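Local coordinates for protein PelD (Pseudomonas aeruginosa, PDB 4EU0) that binds the second messenger cyclic di-GMP, probably as a membrane-associated effector in pellicle formation, through a piece holding its GAF and GGDEF-like domains, at residues V106-V111 with S137-L142; D153-Q158 with F167-K172; L216-D221 with D293-I298. All coordinates share one frame; numbering follows the deposited sequence.

Contact 1. Residues V106-V111 with S137-L142; sequences VCVPLV and SLLAIL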
loop_
_atom_site.group_PDB
_atom_site.type_symbol
_atom_site.label_atom_id
_atom_site.label_comp_id
_atom_site.label_asym_id
_atom_site.label_seq_id
_atom_site.Cartn_x
_atom_site.Cartn_y
_atom_site.Cartn_z
ATOM N N VAL A 106 -7.901 2.201 -22.804
ATOM C CA VAL A 106 -7.585 2.737 -21.476
ATOM C C VAL A 106 -6.076 2.887 -21.326
ATOM O O VAL A 106 -5.304 2.034 -21.785
ATOM C CB VAL A 106 -8.108 1.827 -20.319
ATOM C CG1 VAL A 106 -7.836 2.470 -18.956
ATOM C CG2 VAL A 106 -9.584 1.560 -20.447
ATOM N N CYS A 107 -5.667 3.985 -20.695
ATOM C CA CYS A 107 -4.300 4.151 -20.229
ATOM C C CYS A 107 -4.268 4.268 -18.714
ATOM O O CYS A 107 -4.990 5.086 -18.138
ATOM C CB CYS A 107 -3.674 5.391 -20.853
ATOM S SG CYS A 107 -3.131 5.120 -22.516
ATOM N N VAL A 108 -3.435 3.447 -18.073
ATOM C CA VAL A 108 -3.317 3.467 -16.610
ATOM C C VAL A 108 -1.864 3.745 -16.205
ATOM O O VAL A 108 -0.980 2.926 -16.467
ATOM C CB VAL A 108 -3.800 2.142 -15.937
ATOM C CG1 VAL A 108 -4.000 2.350 -14.442
ATOM C CG2 VAL A 108 -5.101 1.636 -16.563
ATOM N N PRO A 109 -1.610 4.902 -15.566
ATOM C CA PRO A 109 -0.247 5.152 -15.123
ATOM C C PRO A 109 0.000 4.447 -13.794
ATOM O O PRO A 109 -0.927 4.300 -12.989
ATOM C CB PRO A 109 -0.228 6.662 -14.933
ATOM C CG PRO A 109 -1.613 6.971 -14.447
ATOM C CD PRO A 109 -2.530 5.968 -15.125
ATOM N N LEU A 110 1.231 3.993 -13.581
ATOM C CA LEU A 110 1.624 3.416 -12.305
ATOM C C LEU A 110 2.371 4.510 -11.555
ATOM O O LEU A 110 3.493 4.887 -11.921
ATOM C CB LEU A 110 2.489 2.162 -12.506
ATOM C CG LEU A 110 1.876 0.837 -12.964
ATOM C CD1 LEU A 110 1.288 0.867 -14.387
ATOM C CD2 LEU A 110 2.946 -0.232 -12.875
ATOM N N VAL A 111 1.709 5.054 -10.539
ATOM C CA VAL A 111 2.171 6.258 -9.856
ATOM C C VAL A 111 2.434 5.944 -8.387
ATOM O O VAL A 111 1.543 5.452 -7.688
ATOM C CB VAL A 111 1.123 7.401 -9.948
ATOM C CG1 VAL A 111 1.703 8.713 -9.438
ATOM C CG2 VAL A 111 0.615 7.584 -11.376
ATOM N N SER A 137 -11.455 1.454 -11.549
ATOM C CA SER A 137 -11.053 1.692 -10.164
ATOM C C SER A 137 -10.106 0.597 -9.696
ATOM O O SER A 137 -9.090 0.880 -9.082
ATOM C CB SER A 137 -12.268 1.807 -9.236
ATOM O OG SER A 137 -13.043 2.949 -9.580
ATOM N N LEU A 138 -10.417 -0.652 -10.024
ATOM C CA LEU A 138 -9.552 -1.754 -9.614
ATOM C C LEU A 138 -8.164 -1.691 -10.280
ATOM O O LEU A 138 -7.158 -1.960 -9.642
ATOM C CB LEU A 138 -10.272 -3.084 -9.839
ATOM C CG LEU A 138 -9.627 -4.327 -10.425
ATOM C CD1 LEU A 138 -10.398 -5.551 -9.941
ATOM C CD2 LEU A 138 -9.718 -4.208 -11.934
ATOM N N LEU A 139 -8.129 -1.328 -11.560
ATOM C CA LEU A 139 -6.867 -1.134 -12.285
ATOM C C LEU A 139 -6.017 -0.024 -11.658
ATOM O O LEU A 139 -4.797 -0.174 -11.469
ATOM C CB LEU A 139 -7.167 -0.787 -13.745
ATOM C CG LEU A 139 -6.944 -1.783 -14.893
ATOM C CD1 LEU A 139 -6.841 -3.232 -14.467
ATOM C CD2 LEU A 139 -7.997 -1.589 -15.971
ATOM N N ALA A 140 -6.675 1.084 -11.315
ATOM C CA ALA A 140 -5.999 2.221 -10.692
ATOM C C ALA A 140 -5.468 1.857 -9.304
ATOM O O ALA A 140 -4.333 2.198 -8.960
ATOM C CB ALA A 140 -6.930 3.430 -10.627
ATOM N N ILE A 141 -6.270 1.127 -8.534
ATOM C CA ILE A 141 -5.856 0.678 -7.196
ATOM C C ILE A 141 -4.620 -0.199 -7.293
ATOM O O ILE A 141 -3.630 0.026 -6.597
ATOM C CB ILE A 141 -6.973 -0.093 -6.459
ATOM C CG1 ILE A 141 -8.156 0.842 -6.173
ATOM C CG2 ILE A 141 -6.398 -0.766 -5.169
ATOM C CD1 ILE A 141 -9.441 0.123 -5.795
ATOM N N LEU A 142 -4.665 -1.184 -8.175
ATOM C CA LEU A 142 -3.546 -2.096 -8.345
ATOM C C LEU A 142 -2.290 -1.369 -8.837
ATOM O O LEU A 142 -1.197 -1.604 -8.320
ATOM C CB LEU A 142 -3.941 -3.246 -9.282
ATOM C CG LEU A 142 -3.010 -4.431 -9.549
ATOM C CD1 LEU A 142 -2.647 -5.211 -8.277
ATOM C CD2 LEU A 142 -3.657 -5.356 -10.581
#

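Contact 2. Residues D153-Q158 with F167-K172; sequences DRRALQ and FSQYLK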
loop_
_atom_site.group_PDB
_atom_site.type_symbol
_atom_site.label_atom_id
_atom_site.label_comp_id
_atom_site.label_asym_id
_atom_site.label_seq_id
_atom_site.Cartn_x
_atom_site.Cartn_y
_atom_site.Cartn_z
ATOM N N ASP A 153 14.026 0.028 -3.968
ATOM C CA ASP A 153 15.428 0.257 -4.329
ATOM C C ASP A 153 15.903 1.692 -4.038
ATOM O O ASP A 153 17.011 2.073 -4.431
ATOM C CB ASP A 153 15.674 -0.105 -5.803
ATOM C CG ASP A 153 14.899 0.787 -6.777
ATOM O OD1 ASP A 153 13.933 1.466 -6.358
ATOM O OD2 ASP A 153 15.257 0.801 -7.976
ATOM N N ARG A 154 15.061 2.476 -3.363
ATOM C CA ARG A 154 15.365 3.880 -3.059
ATOM C C ARG A 154 15.571 4.134 -1.565
ATOM O O ARG A 154 16.083 5.188 -1.166
ATOM C CB ARG A 154 14.264 4.807 -3.597
ATOM C CG ARG A 154 14.187 4.913 -5.127
ATOM C CD ARG A 154 15.464 5.497 -5.716
ATOM N NE ARG A 154 15.276 5.999 -7.080
ATOM C CZ ARG A 154 15.474 5.292 -8.189
ATOM N NH1 ARG A 154 15.863 4.025 -8.123
ATOM N NH2 ARG A 154 15.276 5.858 -9.375
ATOM N N ARG A 155 15.187 3.154 -0.749
ATOM C CA ARG A 155 15.312 3.243 0.705
ATOM C C ARG A 155 16.762 3.409 1.151
ATOM O O ARG A 155 17.029 3.999 2.201
ATOM C CB ARG A 155 14.690 2.015 1.366
ATOM C CG ARG A 155 13.185 1.944 1.178
ATOM C CD ARG A 155 12.581 0.677 1.744
ATOM N NE ARG A 155 11.128 0.725 1.616
ATOM C CZ ARG A 155 10.328 -0.337 1.564
ATOM N NH1 ARG A 155 10.830 -1.565 1.630
ATOM N NH2 ARG A 155 9.019 -0.161 1.438
ATOM N N ALA A 156 17.682 2.904 0.330
ATOM C CA ALA A 156 19.118 2.906 0.616
ATOM C C ALA A 156 19.751 4.300 0.655
ATOM O O ALA A 156 20.891 4.447 1.101
ATOM C CB ALA A 156 19.853 2.030 -0.396
ATOM N N LEU A 157 19.025 5.311 0.179
ATOM C CA LEU A 157 19.538 6.687 0.183
ATOM C C LEU A 157 18.718 7.655 1.044
ATOM O O LEU A 157 18.745 8.876 0.834
ATOM C CB LEU A 157 19.717 7.207 -1.251
ATOM C CG LEU A 157 21.117 7.326 -1.870
ATOM C CD1 LEU A 157 22.140 6.288 -1.380
ATOM C CD2 LEU A 157 21.025 7.315 -3.390
ATOM N N GLN A 158 18.010 7.095 2.023
ATOM C CA GLN A 158 17.254 7.869 3.013
ATOM C C GLN A 158 17.735 7.518 4.428
ATOM O O GLN A 158 18.100 6.365 4.704
ATOM C CB GLN A 158 15.732 7.652 2.830
ATOM C CG GLN A 158 15.219 8.090 1.435
ATOM C CD GLN A 158 13.719 7.932 1.209
ATOM O OE1 GLN A 158 12.898 8.426 1.983
ATOM N NE2 GLN A 158 13.359 7.267 0.117
ATOM N N PHE A 167 6.589 2.112 6.822
ATOM C CA PHE A 167 5.375 2.482 7.533
ATOM C C PHE A 167 4.803 3.751 6.902
ATOM O O PHE A 167 3.618 3.801 6.607
ATOM C CB PHE A 167 5.638 2.694 9.024
ATOM C CG PHE A 167 4.387 2.922 9.813
ATOM C CD1 PHE A 167 3.677 1.842 10.323
ATOM C CD2 PHE A 167 3.908 4.214 10.018
ATOM C CE1 PHE A 167 2.499 2.050 11.039
ATOM C CE2 PHE A 167 2.730 4.426 10.726
ATOM C CZ PHE A 167 2.042 3.340 11.240
ATOM N N SER A 168 5.659 4.753 6.714
ATOM C CA SER A 168 5.282 6.026 6.103
ATOM C C SER A 168 4.654 5.840 4.720
ATOM O O SER A 168 3.577 6.374 4.429
ATOM C CB SER A 168 6.511 6.940 6.011
ATOM O OG SER A 168 6.140 8.225 5.566
ATOM N N GLN A 169 5.329 5.075 3.868
ATOM C CA GLN A 169 4.800 4.786 2.539
ATOM C C GLN A 169 3.442 4.083 2.572
ATOM O O GLN A 169 2.510 4.529 1.930
ATOM C CB GLN A 169 5.798 3.980 1.709
ATOM C CG GLN A 169 5.295 3.686 0.296
ATOM C CD GLN A 169 6.176 2.712 -0.465
ATOM O OE1 GLN A 169 6.545 2.962 -1.619
ATOM N NE2 GLN A 169 6.514 1.591 0.174
ATOM N N TYR A 170 3.342 2.979 3.317
ATOM C CA TYR A 170 2.106 2.227 3.409
ATOM C C TYR A 170 0.952 3.062 3.973
ATOM O O TYR A 170 -0.168 2.973 3.490
ATOM C CB TYR A 170 2.308 0.947 4.241
ATOM C CG TYR A 170 2.996 -0.217 3.546
ATOM C CD1 TYR A 170 2.531 -1.527 3.737
ATOM C CD2 TYR A 170 4.114 -0.032 2.724
ATOM C CE1 TYR A 170 3.164 -2.623 3.121
ATOM C CE2 TYR A 170 4.749 -1.131 2.100
ATOM C CZ TYR A 170 4.266 -2.415 2.318
ATOM O OH TYR A 170 4.867 -3.496 1.718
ATOM N N LEU A 171 1.240 3.875 4.989
ATOM C CA LEU A 171 0.222 4.763 5.553
ATOM C C LEU A 171 -0.285 5.759 4.512
ATOM O O LEU A 171 -1.491 5.952 4.378
ATOM C CB LEU A 171 0.759 5.494 6.788
ATOM C CG LEU A 171 -0.188 6.515 7.443
ATOM C CD1 LEU A 171 -1.489 5.881 7.905
ATOM C CD2 LEU A 171 0.550 7.164 8.610
ATOM N N LYS A 172 0.623 6.368 3.760
ATOM C CA LYS A 172 0.184 7.339 2.747
ATOM C C LYS A 172 -0.648 6.645 1.687
ATOM O O LYS A 172 -1.682 7.153 1.274
ATOM C CB LYS A 172 1.361 8.069 2.106
ATOM C CG LYS A 172 0.907 9.230 1.234
ATOM C CD LYS A 172 2.072 10.015 0.659
ATOM C CE LYS A 172 1.551 11.202 -0.131
ATOM N NZ LYS A 172 2.645 12.084 -0.621
#

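Contact 3. Residues L216-D221 with D293-I298; sequences LRLRND and DQQVAI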
loop_
_atom_site.group_PDB
_atom_site.type_symbol
_atom_site.label_atom_id
_atom_site.label_comp_id
_atom_site.label_asym_id
_atom_site.label_seq_id
_atom_site.Cartn_x
_atom_site.Cartn_y
_atom_site.Cartn_z
ATOM N N LEU A 216 5.350 0.263 13.700
ATOM C CA LEU A 216 6.350 1.211 14.166
ATOM C C LEU A 216 6.497 1.100 15.677
ATOM O O LEU A 216 5.508 1.162 16.414
ATOM C CB LEU A 216 5.952 2.649 13.823
ATOM C CG LEU A 216 6.553 3.429 12.661
ATOM C CD1 LEU A 216 6.436 4.930 12.931
ATOM C CD2 LEU A 216 8.007 3.044 12.409
ATOM N N ARG A 217 7.738 0.942 16.129
ATOM C CA ARG A 217 8.052 0.863 17.554
ATOM C C ARG A 217 8.553 2.229 17.999
ATOM O O ARG A 217 9.601 2.699 17.529
ATOM C CB ARG A 217 9.117 -0.211 17.809
ATOM C CG ARG A 217 8.797 -1.566 17.171
ATOM C CD ARG A 217 10.040 -2.444 16.963
ATOM N NE ARG A 217 11.057 -1.802 16.122
ATOM C CZ ARG A 217 12.132 -2.414 15.629
ATOM N NH1 ARG A 217 12.339 -3.706 15.862
ATOM N NH2 ARG A 217 12.998 -1.735 14.886
ATOM N N LEU A 218 7.799 2.870 18.890
ATOM C CA LEU A 218 8.086 4.245 19.291
ATOM C C LEU A 218 8.023 4.414 20.799
ATOM O O LEU A 218 7.518 3.550 21.512
ATOM C CB LEU A 218 7.076 5.205 18.638
ATOM C CG LEU A 218 6.991 5.244 17.108
ATOM C CD1 LEU A 218 5.808 6.074 16.677
ATOM C CD2 LEU A 218 8.277 5.777 16.500
ATOM N N ARG A 219 8.563 5.534 21.274
ATOM C CA ARG A 219 8.359 5.974 22.646
ATOM C C ARG A 219 7.606 7.295 22.595
ATOM O O ARG A 219 8.012 8.202 21.880
ATOM C CB ARG A 219 9.702 6.156 23.363
ATOM C CG ARG A 219 10.457 4.855 23.606
ATOM C CD ARG A 219 9.954 4.161 24.869
ATOM N NE ARG A 219 10.720 2.955 25.189
ATOM C CZ ARG A 219 10.764 2.395 26.394
ATOM N NH1 ARG A 219 10.102 2.938 27.410
ATOM N NH2 ARG A 219 11.483 1.294 26.587
ATOM N N ASN A 220 6.510 7.409 23.338
ATOM C CA ASN A 220 5.762 8.671 23.342
ATOM C C ASN A 220 6.321 9.713 24.321
ATOM O O ASN A 220 7.346 9.479 24.971
ATOM C CB ASN A 220 4.250 8.439 23.524
ATOM C CG ASN A 220 3.852 8.053 24.945
ATOM O OD1 ASN A 220 4.661 8.053 25.881
ATOM N ND2 ASN A 220 2.577 7.716 25.110
ATOM N N ASP A 221 5.647 10.857 24.417
ATOM C CA ASP A 221 6.122 11.972 25.238
ATOM C C ASP A 221 6.070 11.704 26.749
ATOM O O ASP A 221 6.630 12.468 27.535
ATOM C CB ASP A 221 5.367 13.262 24.882
ATOM C CG ASP A 221 3.884 13.195 25.220
ATOM O OD1 ASP A 221 3.364 12.096 25.517
ATOM O OD2 ASP A 221 3.237 14.264 25.196
ATOM N N ASP A 293 5.753 14.770 14.822
ATOM C CA ASP A 293 6.009 14.714 13.381
ATOM C C ASP A 293 7.400 14.194 13.006
ATOM O O ASP A 293 7.664 13.916 11.834
ATOM C CB ASP A 293 5.749 16.088 12.738
ATOM C CG ASP A 293 6.618 17.192 13.324
ATOM O OD1 ASP A 293 6.983 17.125 14.519
ATOM O OD2 ASP A 293 6.922 18.147 12.586
ATOM N N GLN A 294 8.280 14.062 13.997
ATOM C CA GLN A 294 9.604 13.483 13.769
ATOM C C GLN A 294 9.542 11.957 13.793
ATOM O O GLN A 294 10.421 11.285 13.246
ATOM C CB GLN A 294 10.620 13.999 14.796
ATOM C CG GLN A 294 10.705 15.529 14.922
ATOM C CD GLN A 294 11.086 16.248 13.626
ATOM O OE1 GLN A 294 11.775 15.697 12.760
ATOM N NE2 GLN A 294 10.644 17.496 13.498
ATOM N N GLN A 295 8.489 11.428 14.416
ATOM C CA GLN A 295 8.287 9.988 14.580
ATOM C C GLN A 295 7.395 9.384 13.497
ATOM O O GLN A 295 7.666 8.286 12.998
ATOM C CB GLN A 295 7.683 9.696 15.957
ATOM C CG GLN A 295 8.631 9.925 17.114
ATOM C CD GLN A 295 7.941 9.827 18.458
ATOM O OE1 GLN A 295 6.967 10.536 18.728
ATOM N NE2 GLN A 295 8.452 8.957 19.317
ATOM N N VAL A 296 6.322 10.090 13.149
ATOM C CA VAL A 296 5.426 9.656 12.076
ATOM C C VAL A 296 5.074 10.831 11.164
ATOM O O VAL A 296 4.670 11.893 11.635
ATOM C CB VAL A 296 4.149 8.936 12.629
ATOM C CG1 VAL A 296 3.371 9.838 13.583
ATOM C CG2 VAL A 296 3.265 8.430 11.495
ATOM N N ALA A 297 5.256 10.623 9.861
ATOM C CA ALA A 297 4.978 11.631 8.840
ATOM C C ALA A 297 4.722 10.924 7.512
ATOM O O ALA A 297 5.253 9.835 7.286
ATOM C CB ALA A 297 6.143 12.602 8.709
ATOM N N ILE A 298 3.921 11.554 6.647
ATOM C CA ILE A 298 3.460 10.964 5.362
ATOM C C ILE A 298 2.665 9.653 5.523
ATOM O O ILE A 298 1.506 9.651 5.943
ATOM C CB ILE A 298 4.603 10.832 4.302
ATOM C CG1 ILE A 298 4.626 12.069 3.405
ATOM C CG2 ILE A 298 4.449 9.551 3.439
ATOM C CD1 ILE A 298 5.631 12.016 2.272
HETATM O O HOH W 1 10.346 6.962 19.415
#

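Contact 1. Residues V106-V111 with S137-L142
V108 reaches from its strand to the helix at L139 and A140, and its two methyl groups divide the work. CG1 lies 4.0 Å from the backbone oxygen L139 O and 4.3 Å from A140 CA, so it rests against the helix main chain itself. CG2 meets the side chain instead, 4.2 Å from L139 CG. With CG1 anti to the backbone N (chi1 -165°), one branch faces the helix backbone and the other is left for the leucine. A beta-branched valine suits an extended strand, and an alanine suits the helix, because its small side chain lets strand and helix approach until V108 CA and A140 CA are 6.6 Å apart. No hydrogen bond crosses this buried, apolar interface. It is the strand-to-helix packing of the GAF domain, in which helix 133-150 covers a face of the five-stranded antiparallel sheet. Backbone bonds from V108 to L121, and from L110 to L118 and A119, tie the strand to its neighbour 117-123. Farther along the same helix, A143 touches both V108 and L110, while L142 turns to L35 and Y38 of helix 28-39.

Contact 2. Residues D153-Q158 with F167-K172
R155 sends a nearly straight side chain across to helix 162-181, where its NH2 ends 3.3 Å from the atom modelled as NE2 of Q169. That amide is probably turned over in the model, so the nature of this approach is left undecided. The aliphatic part of R155 is extended from CG to NE, which lets it span a wide gap: R155 CA and Q169 CA are 10.8 Å apart. With chi1 at -179° the Q169 chain runs straight out from the helix toward the arginine, and the two chains cross at about a right angle, their guanidinium and amide planes 73° apart. Beside them, Y170 CE2 lies 4.4 Å from R155 NH2, close to the guanidinium plane and at its edge; the approach to the tyrosine ring is oblique. Long, flexible polar residues fit such a place, since they bridge a distance that short ones could not. The loop leads from helix 133-150 of the GAF domain to helix 162-181 of the GGDEF-like part, and R155, in a 3-10 segment, has its CB directed toward that second helix. R155 also leans on I162 and R166, and its carbonyl oxygen accepts a bond from Q165. Y170 touches V214 and L230 of the sheet while its OH bonds to R11. Close packing is confined to this meeting of three side chains, and the two segments together bury just 64 Å². On the exposed outer side, D153 and R154 take no part in the contact across; they pair with each other, R154 NH1 standing 3.3 Å from D153 OD2 in a salt bridge.

Contact 3. Residues L216-D221 with D293-I298
The amide of Q295 has L218 over one face beside NE2, L218 CB being 4.1 Å from that nitrogen, while R219 O and a water both sit at the NE2 edge near the amide plane, R219 O just 3° out of it. This glutamine joins the C-terminal tail to strand 214-219, an outermost strand of the four-stranded antiparallel sheet in the GGDEF-like domain. NE2 gives a hydrogen bond to R219 O over 2.7 Å, with an N-H...O angle of 153°; seen from the carbonyl, the donor is tilted 32° from its plane. The water accepts from both NE2 and R219 N, so R219 O is met directly and R219 N through the water. The other end of the group, OE1, takes a bond from N292 N, which helps to fix how the amide is turned. A glutamine suits this place because its chain, extended beyond CG, is long enough to carry its NE2 to the strand while OE1 stays bonded to N292, just before the segment. Nearer its root the chain is apolar and packs on leucine: L218 CD2 lies 4.0 Å from Q295 CB. V296 then turns to L285 and F286 of helix 280-288, while L216 sets its CD1 3.6 Å from Q295 O.

Overall arrangement
The contacts follow one another along the chain, each closing before the next opens, and lead from the GAF domain into the GGDEF-like domain. Contact 1 lies within the GAF domain, and contact 2 joins the linker between helices 133-150 and 162-181 to the second of these. The centres of contacts 1 and 2 are 21 Å apart, those of 2 and 3 only 15 Å, and contacts 1 and 3, 31 Å apart, sit on opposite sides of the chain's centre. Contacts 2 and 3 touch where F167 packs on L216 and S168 meets A297. Helix 162-181 thus receives linker, sheet and C-terminal tail, with the side chain of Y170 about 10 Å from bound cyclic di-GMP.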